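Local coordinates for protein scabin (Streptomyces scabiei 87.22, PDB 5TLB) that probably catalyses transfer of ADP-ribose from NAD+ to a target, as a putative member of the ADP-ribosyltransferase family, at residues 72-77 / 134-139; 99-104 / 112-117. All coordinates share one frame; numbering follows the deposited sequence.

Contact 1: 72-77 / 134-139; sequences CGTLYR and NYYIDA. With NAI (1,4-dihydronicotinamide adenine dinucleotide), chain B.
Leu75, Tyr76 and Arg77 run antiparallel against Ile137, Tyr136 and Tyr135, and two reciprocal pairs of backbone bonds hold the strands together. Leu75 N gives Ile137 O a nearly straight bond of 2.9 Å (N-H...O 172°), and Arg77 O receives Tyr135 N at 2.8 Å. The tight side is the buried face carrying Leu75, Ile137, Arg77 and Tyr135, where Ile137 CD1 reaches along the strand to lie 3.8 Å from Arg77 CB. The Arg77 side chain leaves the backbone with CG opposite N (chi1 174°) and runs extended to NE, toward the bound dinucleotide. There its NH1 bonds to O2A at 2.8 Å while NH2 holds O1N at 2.7 Å, so the guanidinium spans both phosphates; Asp79 forms a salt bridge with it. This is consistent with the strand arginine of ADP-ribosyltransferases. The face bearing Tyr76 and Tyr136 is more open. Here the CE2 edge of Tyr76 meets the face of Tyr136 in a T-shaped stack, centroids 5.2 Å apart and planes at 77°, and the Tyr136 hydroxyl is tied to Glu185. Toward the exposed Gly73 a water is placed to donate to Gly73 O and Asp138 OD1, with more acceptors nearby than protons, and accepts a weak bond from Ala139 N; Asp138 is held further by Tyr196 and His200.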
ATOM      1  N   CYS A  72      -8.483   8.778   3.392  1.00 23.63           N
ATOM      2  CA  CYS A  72      -8.127   7.845   4.450  1.00 23.93           C
ATOM      3  C   CYS A  72      -9.036   6.626   4.433  1.00 21.98           C
ATOM      4  O   CYS A  72      -9.361   6.072   5.491  1.00 22.30           O
ATOM      5  CB  CYS A  72      -8.162   8.537   5.820  1.00 27.73           C
ATOM      6  SG  CYS A  72      -9.719   9.348   6.214  1.00 30.50           S
ATOM      7  N   GLY A  73      -9.462   6.201   3.237  1.00 21.57           N
ATOM      8  CA  GLY A  73     -10.197   4.964   3.096  1.00 19.08           C
ATOM      9  C   GLY A  73      -9.275   3.770   3.182  1.00 17.51           C
ATOM     10  O   GLY A  73      -8.056   3.892   3.119  1.00 19.41           O
ATOM     11  N   THR A  74      -9.875   2.592   3.312  1.00 17.53           N
ATOM     12  CA  THR A  74      -9.090   1.361   3.322  1.00 16.57           C
ATOM     13  C   THR A  74      -8.383   1.156   1.980  1.00 17.66           C
ATOM     14  O   THR A  74      -8.969   1.351   0.909  1.00 17.60           O
ATOM     15  CB  THR A  74      -9.998   0.164   3.614  1.00 17.08           C
ATOM     16  OG1 THR A  74     -10.719   0.392   4.834  1.00 18.13           O
ATOM     17  CG2 THR A  74      -9.186  -1.138   3.722  1.00 18.83           C
ATOM     18  N   LEU A  75      -7.115   0.764   2.056  1.00 17.15           N
ATOM     19  CA  LEU A  75      -6.320   0.365   0.898  1.00 17.73           C
ATOM     20  C   LEU A  75      -5.984  -1.113   1.044  1.00 18.13           C
ATOM     21  O   LEU A  75      -6.201  -1.728   2.098  1.00 17.27           O
ATOM     22  CB  LEU A  75      -5.030   1.193   0.778  1.00 17.96           C
ATOM     23  CG  LEU A  75      -5.173   2.709   0.747  1.00 19.20           C
ATOM     24  CD1 LEU A  75      -3.807   3.393   0.823  1.00 19.32           C
ATOM     25  CD2 LEU A  75      -5.951   3.160  -0.486  1.00 18.04           C
ATOM     26  N   TYR A  76      -5.441  -1.685  -0.026  1.00 17.22           N
ATOM     27  CA  TYR A  76      -5.213  -3.122  -0.093  1.00 17.42           C
ATOM     28  C   TYR A  76      -3.855  -3.408  -0.705  1.00 17.79           C
ATOM     29  O   TYR A  76      -3.306  -2.609  -1.470  1.00 17.01           O
ATOM     30  CB  TYR A  76      -6.321  -3.813  -0.903  1.00 15.87           C
ATOM     31  CG  TYR A  76      -7.681  -3.367  -0.447  1.00 14.31           C
ATOM     32  CD1 TYR A  76      -8.255  -2.225  -0.973  1.00 15.95           C
ATOM     33  CD2 TYR A  76      -8.374  -4.053   0.544  1.00 16.43           C
ATOM     34  CE1 TYR A  76      -9.489  -1.780  -0.545  1.00 16.41           C
ATOM     35  CE2 TYR A  76      -9.616  -3.610   0.984  1.00 16.34           C
ATOM     36  CZ  TYR A  76     -10.162  -2.472   0.424  1.00 18.69           C
ATOM     37  OH  TYR A  76     -11.384  -1.990   0.826  1.00 21.76           O
ATOM     38  N   ARG A  77      -3.319  -4.574  -0.360  1.00 17.68           N
ATOM     39  CA  ARG A  77      -2.065  -5.014  -0.950  1.00 19.37           C
ATOM     40  C   ARG A  77      -2.057  -6.530  -1.065  1.00 19.85           C
ATOM     41  O   ARG A  77      -2.299  -7.236  -0.079  1.00 21.79           O
ATOM     42  CB  ARG A  77      -0.875  -4.545  -0.121  1.00 18.26           C
ATOM     43  CG  ARG A  77       0.445  -5.118  -0.636  1.00 19.33           C
ATOM     44  CD  ARG A  77       1.659  -4.591   0.085  1.00 21.25           C
ATOM     45  NE  ARG A  77       2.801  -5.427  -0.258  1.00 20.73           N
ATOM     46  CZ  ARG A  77       3.497  -5.331  -1.386  1.00 22.55           C
ATOM     47  NH1 ARG A  77       4.504  -6.170  -1.608  1.00 23.50           N
ATOM     48  NH2 ARG A  77       3.200  -4.405  -2.289  1.00 20.97           N
ATOM     49  N   ASN A 134      -4.720 -10.970   0.647  1.00 20.71           N
ATOM     50  CA  ASN A 134      -5.200  -9.611   0.388  1.00 18.32           C
ATOM     51  C   ASN A 134      -5.138  -8.895   1.733  1.00 19.00           C
ATOM     52  O   ASN A 134      -5.949  -9.167   2.617  1.00 18.43           O
ATOM     53  CB  ASN A 134      -6.615  -9.639  -0.180  1.00 19.23           C
ATOM     54  CG  ASN A 134      -7.038  -8.318  -0.778  1.00 19.27           C
ATOM     55  OD1 ASN A 134      -6.230  -7.575  -1.341  1.00 18.59           O
ATOM     56  ND2 ASN A 134      -8.326  -8.024  -0.674  1.00 18.60           N
ATOM     57  N   TYR A 135      -4.150  -8.024   1.895  1.00 18.80           N
ATOM     58  CA  TYR A 135      -3.987  -7.251   3.120  1.00 19.43           C
ATOM     59  C   TYR A 135      -4.825  -5.989   3.062  1.00 19.73           C
ATOM     60  O   TYR A 135      -5.006  -5.392   1.998  1.00 19.84           O
ATOM     61  CB  TYR A 135      -2.521  -6.895   3.353  1.00 21.30           C
ATOM     62  CG  TYR A 135      -1.731  -8.078   3.864  1.00 21.86           C
ATOM     63  CD1 TYR A 135      -1.605  -8.304   5.224  1.00 21.61           C
ATOM     64  CD2 TYR A 135      -1.143  -8.988   2.988  1.00 22.48           C
ATOM     65  CE1 TYR A 135      -0.902  -9.383   5.713  1.00 22.77           C
ATOM     66  CE2 TYR A 135      -0.429 -10.088   3.476  1.00 22.47           C
ATOM     67  CZ  TYR A 135      -0.317 -10.273   4.839  1.00 22.82           C
ATOM     68  OH  TYR A 135       0.377 -11.353   5.341  1.00 24.39           O
ATOM     69  N   TYR A 136      -5.335  -5.600   4.235  1.00 20.22           N
ATOM     70  CA  TYR A 136      -6.181  -4.431   4.428  1.00 19.90           C
ATOM     71  C   TYR A 136      -5.382  -3.405   5.225  1.00 19.06           C
ATOM     72  O   TYR A 136      -4.828  -3.740   6.280  1.00 20.19           O
ATOM     73  CB  TYR A 136      -7.471  -4.784   5.198  1.00 19.84           C
ATOM     74  CG  TYR A 136      -8.462  -5.656   4.453  1.00 18.54           C
ATOM     75  CD1 TYR A 136      -8.056  -6.822   3.797  1.00 18.68           C
ATOM     76  CD2 TYR A 136      -9.811  -5.310   4.400  1.00 19.67           C
ATOM     77  CE1 TYR A 136      -8.959  -7.610   3.135  1.00 20.87           C
ATOM     78  CE2 TYR A 136     -10.721  -6.096   3.729  1.00 18.90           C
ATOM     79  CZ  TYR A 136     -10.286  -7.242   3.096  1.00 19.37           C
ATOM     80  OH  TYR A 136     -11.189  -8.000   2.426  1.00 19.73           O
ATOM     81  N   ILE A 137      -5.342  -2.165   4.730  1.00 20.22           N
ATOM     82  CA  ILE A 137      -4.433  -1.129   5.206  1.00 20.11           C
ATOM     83  C   ILE A 137      -5.223   0.143   5.504  1.00 19.34           C
ATOM     84  O   ILE A 137      -6.077   0.559   4.710  1.00 18.66           O
ATOM     85  CB  ILE A 137      -3.333  -0.859   4.161  1.00 21.10           C
ATOM     86  CG1 ILE A 137      -2.443  -2.108   4.022  1.00 21.47           C
ATOM     87  CG2 ILE A 137      -2.492   0.377   4.527  1.00 22.06           C
ATOM     88  CD1 ILE A 137      -1.617  -2.145   2.757  1.00 21.65           C
ATOM     89  N   ASP A 138      -4.924   0.767   6.648  1.00 19.41           N
ATOM     90  CA  ASP A 138      -5.529   2.041   7.051  1.00 19.82           C
ATOM     91  C   ASP A 138      -4.357   2.935   7.433  1.00 20.73           C
ATOM     92  O   ASP A 138      -3.947   2.963   8.597  1.00 20.68           O
ATOM     93  CB  ASP A 138      -6.507   1.847   8.214  1.00 20.18           C
ATOM     94  CG  ASP A 138      -7.155   3.141   8.685  1.00 21.19           C
ATOM     95  OD1 ASP A 138      -7.109   4.161   7.952  1.00 22.88           O
ATOM     96  OD2 ASP A 138      -7.730   3.123   9.816  1.00 22.11           O
ATOM     97  N   ALA A 139      -3.793   3.631   6.446  1.00 21.01           N
ATOM     98  CA  ALA A 139      -2.559   4.366   6.635  1.00 21.47           C
ATOM     99  C   ALA A 139      -2.711   5.758   6.047  1.00 22.60           C
ATOM    100  O   ALA A 139      -3.343   5.910   4.997  1.00 21.83           O
ATOM    101  CB  ALA A 139      -1.373   3.655   5.949  1.00 19.83           C
TER
HETATM  102  PA  NAI B 301       6.817  -6.257  -4.399  1.00 36.25           P
HETATM  103  O1A NAI B 301       8.222  -6.559  -4.841  1.00 35.30           O
HETATM  104  O2A NAI B 301       6.418  -5.225  -3.390  1.00 35.82           O
HETATM  105  O5B NAI B 301       6.354  -7.733  -3.603  1.00 37.22           O
HETATM  106  C5B NAI B 301       6.632  -8.819  -4.418  1.00 37.67           C
HETATM  107  C4B NAI B 301       6.835 -10.004  -3.490  1.00 37.94           C
HETATM  108  O4B NAI B 301       8.112  -9.844  -2.901  1.00 39.09           O
HETATM  109  C3B NAI B 301       5.799  -9.956  -2.301  1.00 39.14           C
HETATM  110  O3B NAI B 301       4.651 -10.674  -2.680  1.00 37.24           O
HETATM  111  C2B NAI B 301       6.588 -10.668  -1.215  1.00 39.53           C
HETATM  112  O2B NAI B 301       6.605 -12.069  -1.386  1.00 41.40           O
HETATM  113  C1B NAI B 301       8.053 -10.167  -1.512  1.00 39.60           C
HETATM  114  N9A NAI B 301       8.435  -8.942  -0.771  1.00 39.17           N
HETATM  115  C8A NAI B 301       7.950  -7.620  -0.884  1.00 39.54           C
HETATM  116  N7A NAI B 301       8.588  -6.769  -0.042  1.00 39.19           N
HETATM  117  C5A NAI B 301       9.538  -7.573   0.623  1.00 39.81           C
HETATM  118  C6A NAI B 301      10.512  -7.281   1.619  1.00 40.86           C
HETATM  119  N6A NAI B 301      10.670  -6.025   2.112  1.00 38.55           N
HETATM  120  N1A NAI B 301      11.317  -8.271   2.106  1.00 40.46           N
HETATM  121  C2A NAI B 301      11.120  -9.515   1.575  1.00 41.35           C
HETATM  122  N3A NAI B 301      10.251  -9.941   0.637  1.00 40.99           N
HETATM  123  C4A NAI B 301       9.458  -8.918   0.177  1.00 40.05           C
HETATM  124  O3  NAI B 301       6.083  -6.195  -5.830  1.00 39.03           O
HETATM  125  PN  NAI B 301       4.462  -6.199  -5.739  1.00 37.32           P
HETATM  126  O1N NAI B 301       3.817  -5.313  -4.726  1.00 38.81           O
HETATM  127  O2N NAI B 301       4.213  -7.669  -5.985  1.00 36.66           O
HETATM  128  O5D NAI B 301       3.891  -5.612  -7.241  1.00 39.63           O
HETATM  129  C5D NAI B 301       4.531  -4.429  -7.522  1.00 39.33           C
HETATM  130  C4D NAI B 301       4.115  -4.053  -8.919  1.00 38.64           C
HETATM  131  O4D NAI B 301       2.675  -4.135  -8.950  1.00 36.56           O
HETATM  132  C3D NAI B 301       4.539  -2.595  -9.181  1.00 39.76           C
HETATM  133  O3D NAI B 301       4.797  -2.459 -10.550  1.00 41.05           O
HETATM  134  C2D NAI B 301       3.305  -1.804  -8.733  1.00 37.64           C
HETATM  135  O2D NAI B 301       3.045  -0.733  -9.577  1.00 37.37           O
HETATM  136  C1D NAI B 301       2.115  -2.847  -8.912  1.00 36.18           C
HETATM  137  N1N NAI B 301       1.125  -2.764  -7.783  1.00 32.75           N
HETATM  138  C2N NAI B 301       1.073  -3.734  -6.763  1.00 30.30           C
HETATM  139  C3N NAI B 301       0.013  -3.724  -5.869  1.00 28.63           C
HETATM  140  C7N NAI B 301      -0.217  -4.865  -4.972  1.00 29.38           C
HETATM  141  O7N NAI B 301      -1.338  -5.097  -4.445  1.00 25.49           O
HETATM  142  N7N NAI B 301       0.859  -5.702  -4.674  1.00 30.32           N
HETATM  143  C4N NAI B 301      -0.949  -2.591  -5.789  1.00 28.97           C
HETATM  144  C5N NAI B 301      -0.889  -1.733  -6.994  1.00 30.94           C
HETATM  145  C6N NAI B 301       0.202  -1.704  -7.777  1.00 31.69           C
HETATM  146  O   HOH W   1      -6.426   4.647   5.240  1.00 22.83           O

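Contact 2: 99-104 / 112-117; sequences GQYDIE and PSPYVS. With NAI (1,4-dihydronicotinamide adenine dinucleotide), chain B.
Tyr115 sends its hydroxyl into the loop that precedes helix 103-108, donating a short bond of 2.6 Å from OH to Tyr101 O. The acceptor lies at the ring edge, and the donor is tilted 31° from the carbonyl plane. The Tyr115 ring stands between two aliphatic groups: Pro114 CG covers one face, while on the opposite face Ile103 CD1 presses in to 3.2 Å from Tyr115 CZ, a tight approach. Pro114 is itself flanked by aromatic rings, because its CG also sits almost exactly over the centre of the Tyr101 ring, 3.5 Å from the centroid, in a CH-pi contact. The Tyr101 hydroxyl is engaged beyond the contact, with Val96 O and Asp58 N.

Further back, Gln100 N donates to Pro112 O at 2.9 Å (N-H...O 165°). The Gln100 side chain bends at chi2 (55°), bringing OE1 back to accept Asp102 N at 2.9 Å, in the carbonyl plane on a lone pair, and leaving NE2 to bond with Gln111 OE1. Asp102 in turn is the N-cap of helix 103-108, its carboxylate also bonding to Thr63 and Ser105. Ser113 OG accepts Tyr115 N at 3.0 Å, closing an ST turn at the entry to strand 115-119. At the far end of that segment Ser117 OG bonds with Glu160 and Tyr106 and lies 3.3 Å from C2D of the bound dinucleotide. Gln100 N, Asp102 N, Tyr115 N, Tyr101 O and Pro112 O thus all find partners within a largely buried, proline- and tyrosine-rich contact, consistent with a well-defined placement of the helix start against the strand that leads to the nicotinamide ribose.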
ATOM      1  N   GLY A  99      17.310   2.064  -4.404  1.00 44.38           N
ATOM      2  CA  GLY A  99      16.234   1.574  -5.234  1.00 42.34           C
ATOM      3  C   GLY A  99      15.761   2.596  -6.248  1.00 40.59           C
ATOM      4  O   GLY A  99      16.234   3.731  -6.311  1.00 40.14           O
ATOM      5  N   GLN A 100      14.793   2.162  -7.060  1.00 39.34           N
ATOM      6  CA  GLN A 100      14.216   2.982  -8.123  1.00 37.31           C
ATOM      7  C   GLN A 100      13.256   4.004  -7.522  1.00 35.85           C
ATOM      8  O   GLN A 100      12.135   3.659  -7.144  1.00 35.88           O
ATOM      9  CB  GLN A 100      13.485   2.088  -9.123  1.00 37.46           C
ATOM     10  CG  GLN A 100      12.820   2.831 -10.271  1.00 38.13           C
ATOM     11  CD  GLN A 100      13.795   3.714 -11.023  1.00 38.94           C
ATOM     12  OE1 GLN A 100      13.871   4.921 -10.785  1.00 38.94           O
ATOM     13  NE2 GLN A 100      14.563   3.111 -11.921  1.00 40.25           N
ATOM     14  N   TYR A 101      13.679   5.268  -7.462  1.00 36.28           N
ATOM     15  CA  TYR A 101      12.829   6.322  -6.920  1.00 36.04           C
ATOM     16  C   TYR A 101      11.870   6.906  -7.945  1.00 35.93           C
ATOM     17  O   TYR A 101      10.957   7.649  -7.561  1.00 36.26           O
ATOM     18  CB  TYR A 101      13.686   7.446  -6.330  1.00 36.29           C
ATOM     19  CG  TYR A 101      13.970   7.279  -4.857  1.00 37.05           C
ATOM     20  CD1 TYR A 101      14.963   6.411  -4.417  1.00 37.54           C
ATOM     21  CD2 TYR A 101      13.250   7.993  -3.904  1.00 36.61           C
ATOM     22  CE1 TYR A 101      15.230   6.253  -3.065  1.00 38.04           C
ATOM     23  CE2 TYR A 101      13.510   7.845  -2.551  1.00 38.34           C
ATOM     24  CZ  TYR A 101      14.500   6.975  -2.138  1.00 37.86           C
ATOM     25  OH  TYR A 101      14.762   6.812  -0.798  1.00 40.21           O
ATOM     26  N   ASP A 102      12.033   6.579  -9.225  1.00 36.09           N
ATOM     27  CA  ASP A 102      11.144   7.105 -10.252  1.00 35.09           C
ATOM     28  C   ASP A 102       9.881   6.256 -10.320  1.00 32.62           C
ATOM     29  O   ASP A 102       9.940   5.054 -10.610  1.00 34.12           O
ATOM     30  CB  ASP A 102      11.840   7.152 -11.606  1.00 36.61           C
ATOM     31  CG  ASP A 102      10.956   7.753 -12.678  1.00 38.74           C
ATOM     32  OD1 ASP A 102      10.493   6.999 -13.561  1.00 40.40           O
ATOM     33  OD2 ASP A 102      10.684   8.972 -12.598  1.00 38.46           O
ATOM     34  N   ILE A 103       8.738   6.901 -10.070  1.00 31.37           N
ATOM     35  CA  ILE A 103       7.466   6.193  -9.932  1.00 32.02           C
ATOM     36  C   ILE A 103       7.152   5.397 -11.193  1.00 32.61           C
ATOM     37  O   ILE A 103       6.919   4.187 -11.143  1.00 33.61           O
ATOM     38  CB  ILE A 103       6.335   7.187  -9.615  1.00 33.51           C
ATOM     39  CG1 ILE A 103       6.587   7.907  -8.277  1.00 36.31           C
ATOM     40  CG2 ILE A 103       4.982   6.489  -9.639  1.00 33.44           C
ATOM     41  CD1 ILE A 103       6.520   7.031  -7.073  1.00 37.81           C
ATOM     42  N   GLU A 104       7.110   6.069 -12.344  1.00 34.25           N
ATOM     43  CA  GLU A 104       6.692   5.381 -13.560  1.00 34.44           C
ATOM     44  C   GLU A 104       7.644   4.247 -13.922  1.00 34.56           C
ATOM     45  O   GLU A 104       7.208   3.191 -14.394  1.00 35.34           O
ATOM     46  CB  GLU A 104       6.577   6.364 -14.724  1.00 37.38           C
ATOM     47  CG  GLU A 104       5.937   5.712 -15.936  1.00 39.03           C
ATOM     48  CD  GLU A 104       5.443   6.699 -16.966  1.00 41.10           C
ATOM     49  OE1 GLU A 104       5.750   7.906 -16.848  1.00 42.59           O
ATOM     50  OE2 GLU A 104       4.742   6.249 -17.900  1.00 40.97           O
ATOM     51  N   PRO A 112      13.575  -3.305  -7.399  1.00 40.68           N
ATOM     52  CA  PRO A 112      13.709  -2.882  -5.998  1.00 38.54           C
ATOM     53  C   PRO A 112      13.633  -1.369  -5.870  1.00 36.02           C
ATOM     54  O   PRO A 112      14.268  -0.631  -6.629  1.00 36.44           O
ATOM     55  CB  PRO A 112      15.084  -3.423  -5.595  1.00 40.66           C
ATOM     56  CG  PRO A 112      15.267  -4.615  -6.458  1.00 40.52           C
ATOM     57  CD  PRO A 112      14.630  -4.261  -7.782  1.00 41.01           C
ATOM     58  N   SER A 113      12.851  -0.912  -4.897  1.00 32.75           N
ATOM     59  CA  SER A 113      12.460   0.488  -4.821  1.00 31.15           C
ATOM     60  C   SER A 113      12.245   0.858  -3.365  1.00 31.36           C
ATOM     61  O   SER A 113      12.168  -0.017  -2.493  1.00 31.63           O
ATOM     62  CB  SER A 113      11.176   0.743  -5.611  1.00 30.10           C
ATOM     63  OG  SER A 113      10.058   0.420  -4.803  1.00 29.02           O
ATOM     64  N   PRO A 114      12.136   2.156  -3.068  1.00 29.43           N
ATOM     65  CA  PRO A 114      11.770   2.588  -1.716  1.00 29.90           C
ATOM     66  C   PRO A 114      10.285   2.488  -1.412  1.00 28.52           C
ATOM     67  O   PRO A 114       9.874   2.850  -0.301  1.00 29.53           O
ATOM     68  CB  PRO A 114      12.223   4.052  -1.707  1.00 30.50           C
ATOM     69  CG  PRO A 114      11.993   4.496  -3.101  1.00 29.14           C
ATOM     70  CD  PRO A 114      12.405   3.309  -3.948  1.00 29.27           C
ATOM     71  N   TYR A 115       9.479   2.023  -2.366  1.00 25.32           N
ATOM     72  CA  TYR A 115       8.026   2.050  -2.261  1.00 25.02           C
ATOM     73  C   TYR A 115       7.459   0.683  -1.910  1.00 25.46           C
ATOM     74  O   TYR A 115       7.962  -0.357  -2.346  1.00 25.82           O
ATOM     75  CB  TYR A 115       7.397   2.510  -3.578  1.00 24.00           C
ATOM     76  CG  TYR A 115       7.934   3.820  -4.089  1.00 25.72           C
ATOM     77  CD1 TYR A 115       7.643   5.011  -3.447  1.00 27.11           C
ATOM     78  CD2 TYR A 115       8.706   3.867  -5.238  1.00 26.32           C
ATOM     79  CE1 TYR A 115       8.142   6.222  -3.916  1.00 26.39           C
ATOM     80  CE2 TYR A 115       9.202   5.065  -5.720  1.00 26.80           C
ATOM     81  CZ  TYR A 115       8.925   6.241  -5.051  1.00 27.22           C
ATOM     82  OH  TYR A 115       9.418   7.433  -5.536  1.00 28.36           O
ATOM     83  N   VAL A 116       6.377   0.702  -1.138  1.00 22.90           N
ATOM     84  CA  VAL A 116       5.483  -0.441  -1.009  1.00 21.21           C
ATOM     85  C   VAL A 116       4.191  -0.088  -1.726  1.00 21.66           C
ATOM     86  O   VAL A 116       3.561   0.935  -1.429  1.00 22.72           O
ATOM     87  CB  VAL A 116       5.230  -0.814   0.454  1.00 22.43           C
ATOM     88  CG1 VAL A 116       4.148  -1.886   0.543  1.00 21.76           C
ATOM     89  CG2 VAL A 116       6.521  -1.301   1.095  1.00 23.38           C
ATOM     90  N   SER A 117       3.799  -0.941  -2.665  1.00 18.89           N
ATOM     91  CA  SER A 117       2.617  -0.708  -3.484  1.00 18.85           C
ATOM     92  C   SER A 117       1.355  -1.173  -2.778  1.00 20.14           C
ATOM     93  O   SER A 117       1.334  -2.234  -2.147  1.00 20.94           O
ATOM     94  CB  SER A 117       2.746  -1.438  -4.823  1.00 22.03           C
ATOM     95  OG  SER A 117       3.698  -0.791  -5.647  1.00 27.12           O
TER
HETATM   96  PA  NAI B 301       6.817  -6.257  -4.399  1.00 36.25           P
HETATM   97  O1A NAI B 301       8.222  -6.559  -4.841  1.00 35.30           O
HETATM   98  O2A NAI B 301       6.418  -5.225  -3.390  1.00 35.82           O
HETATM   99  O5B NAI B 301       6.354  -7.733  -3.603  1.00 37.22           O
HETATM  100  C5B NAI B 301       6.632  -8.819  -4.418  1.00 37.67           C
HETATM  101  C4B NAI B 301       6.835 -10.004  -3.490  1.00 37.94           C
HETATM  102  O4B NAI B 301       8.112  -9.844  -2.901  1.00 39.09           O
HETATM  103  C3B NAI B 301       5.799  -9.956  -2.301  1.00 39.14           C
HETATM  104  O3B NAI B 301       4.651 -10.674  -2.680  1.00 37.24           O
HETATM  105  C2B NAI B 301       6.588 -10.668  -1.215  1.00 39.53           C
HETATM  106  O2B NAI B 301       6.605 -12.069  -1.386  1.00 41.40           O
HETATM  107  C1B NAI B 301       8.053 -10.167  -1.512  1.00 39.60           C
HETATM  108  N9A NAI B 301       8.435  -8.942  -0.771  1.00 39.17           N
HETATM  109  C8A NAI B 301       7.950  -7.620  -0.884  1.00 39.54           C
HETATM  110  N7A NAI B 301       8.588  -6.769  -0.042  1.00 39.19           N
HETATM  111  C5A NAI B 301       9.538  -7.573   0.623  1.00 39.81           C
HETATM  112  C6A NAI B 301      10.512  -7.281   1.619  1.00 40.86           C
HETATM  113  N6A NAI B 301      10.670  -6.025   2.112  1.00 38.55           N
HETATM  114  N1A NAI B 301      11.317  -8.271   2.106  1.00 40.46           N
HETATM  115  C2A NAI B 301      11.120  -9.515   1.575  1.00 41.35           C
HETATM  116  N3A NAI B 301      10.251  -9.941   0.637  1.00 40.99           N
HETATM  117  C4A NAI B 301       9.458  -8.918   0.177  1.00 40.05           C
HETATM  118  O3  NAI B 301       6.083  -6.195  -5.830  1.00 39.03           O
HETATM  119  PN  NAI B 301       4.462  -6.199  -5.739  1.00 37.32           P
HETATM  120  O1N NAI B 301       3.817  -5.313  -4.726  1.00 38.81           O
HETATM  121  O2N NAI B 301       4.213  -7.669  -5.985  1.00 36.66           O
HETATM  122  O5D NAI B 301       3.891  -5.612  -7.241  1.00 39.63           O
HETATM  123  C5D NAI B 301       4.531  -4.429  -7.522  1.00 39.33           C
HETATM  124  C4D NAI B 301       4.115  -4.053  -8.919  1.00 38.64           C
HETATM  125  O4D NAI B 301       2.675  -4.135  -8.950  1.00 36.56           O
HETATM  126  C3D NAI B 301       4.539  -2.595  -9.181  1.00 39.76           C
HETATM  127  O3D NAI B 301       4.797  -2.459 -10.550  1.00 41.05           O
HETATM  128  C2D NAI B 301       3.305  -1.804  -8.733  1.00 37.64           C
HETATM  129  O2D NAI B 301       3.045  -0.733  -9.577  1.00 37.37           O
HETATM  130  C1D NAI B 301       2.115  -2.847  -8.912  1.00 36.18           C
HETATM  131  N1N NAI B 301       1.125  -2.764  -7.783  1.00 32.75           N
HETATM  132  C2N NAI B 301       1.073  -3.734  -6.763  1.00 30.30           C
HETATM  133  C3N NAI B 301       0.013  -3.724  -5.869  1.00 28.63           C
HETATM  134  C7N NAI B 301      -0.217  -4.865  -4.972  1.00 29.38           C
HETATM  135  O7N NAI B 301      -1.338  -5.097  -4.445  1.00 25.49           O
HETATM  136  N7N NAI B 301       0.859  -5.702  -4.674  1.00 30.32           N
HETATM  137  C4N NAI B 301      -0.949  -2.591  -5.789  1.00 28.97           C
HETATM  138  C5N NAI B 301      -0.889  -1.733  -6.994  1.00 30.94           C
HETATM  139  C6N NAI B 301       0.202  -1.704  -7.777  1.00 31.69           C

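The two contacts lie 19 Å apart between centres, on different sheets. Along the chain, both segments of contact 2 fall between the two strands that contact 1 pairs: strand 75-79 comes first, then helix 103-108 and strand 115-119, and strand 133-137 follows. Contact 1 joins neighbouring strands of the four-stranded sheet, whereas contact 2 ties a helix start to an outermost strand of the three-stranded sheet. They meet where Arg77 NH2 lies 2.9 Å from Ser117 O, a probable hydrogen bond, and Arg77 CD packs on Val116 CG1. Both touch the dinucleotide, consistent with the two-sheet ADP-ribosyltransferase fold, in which Arg77, Ser117 and Glu160 would match the R-S-E signature.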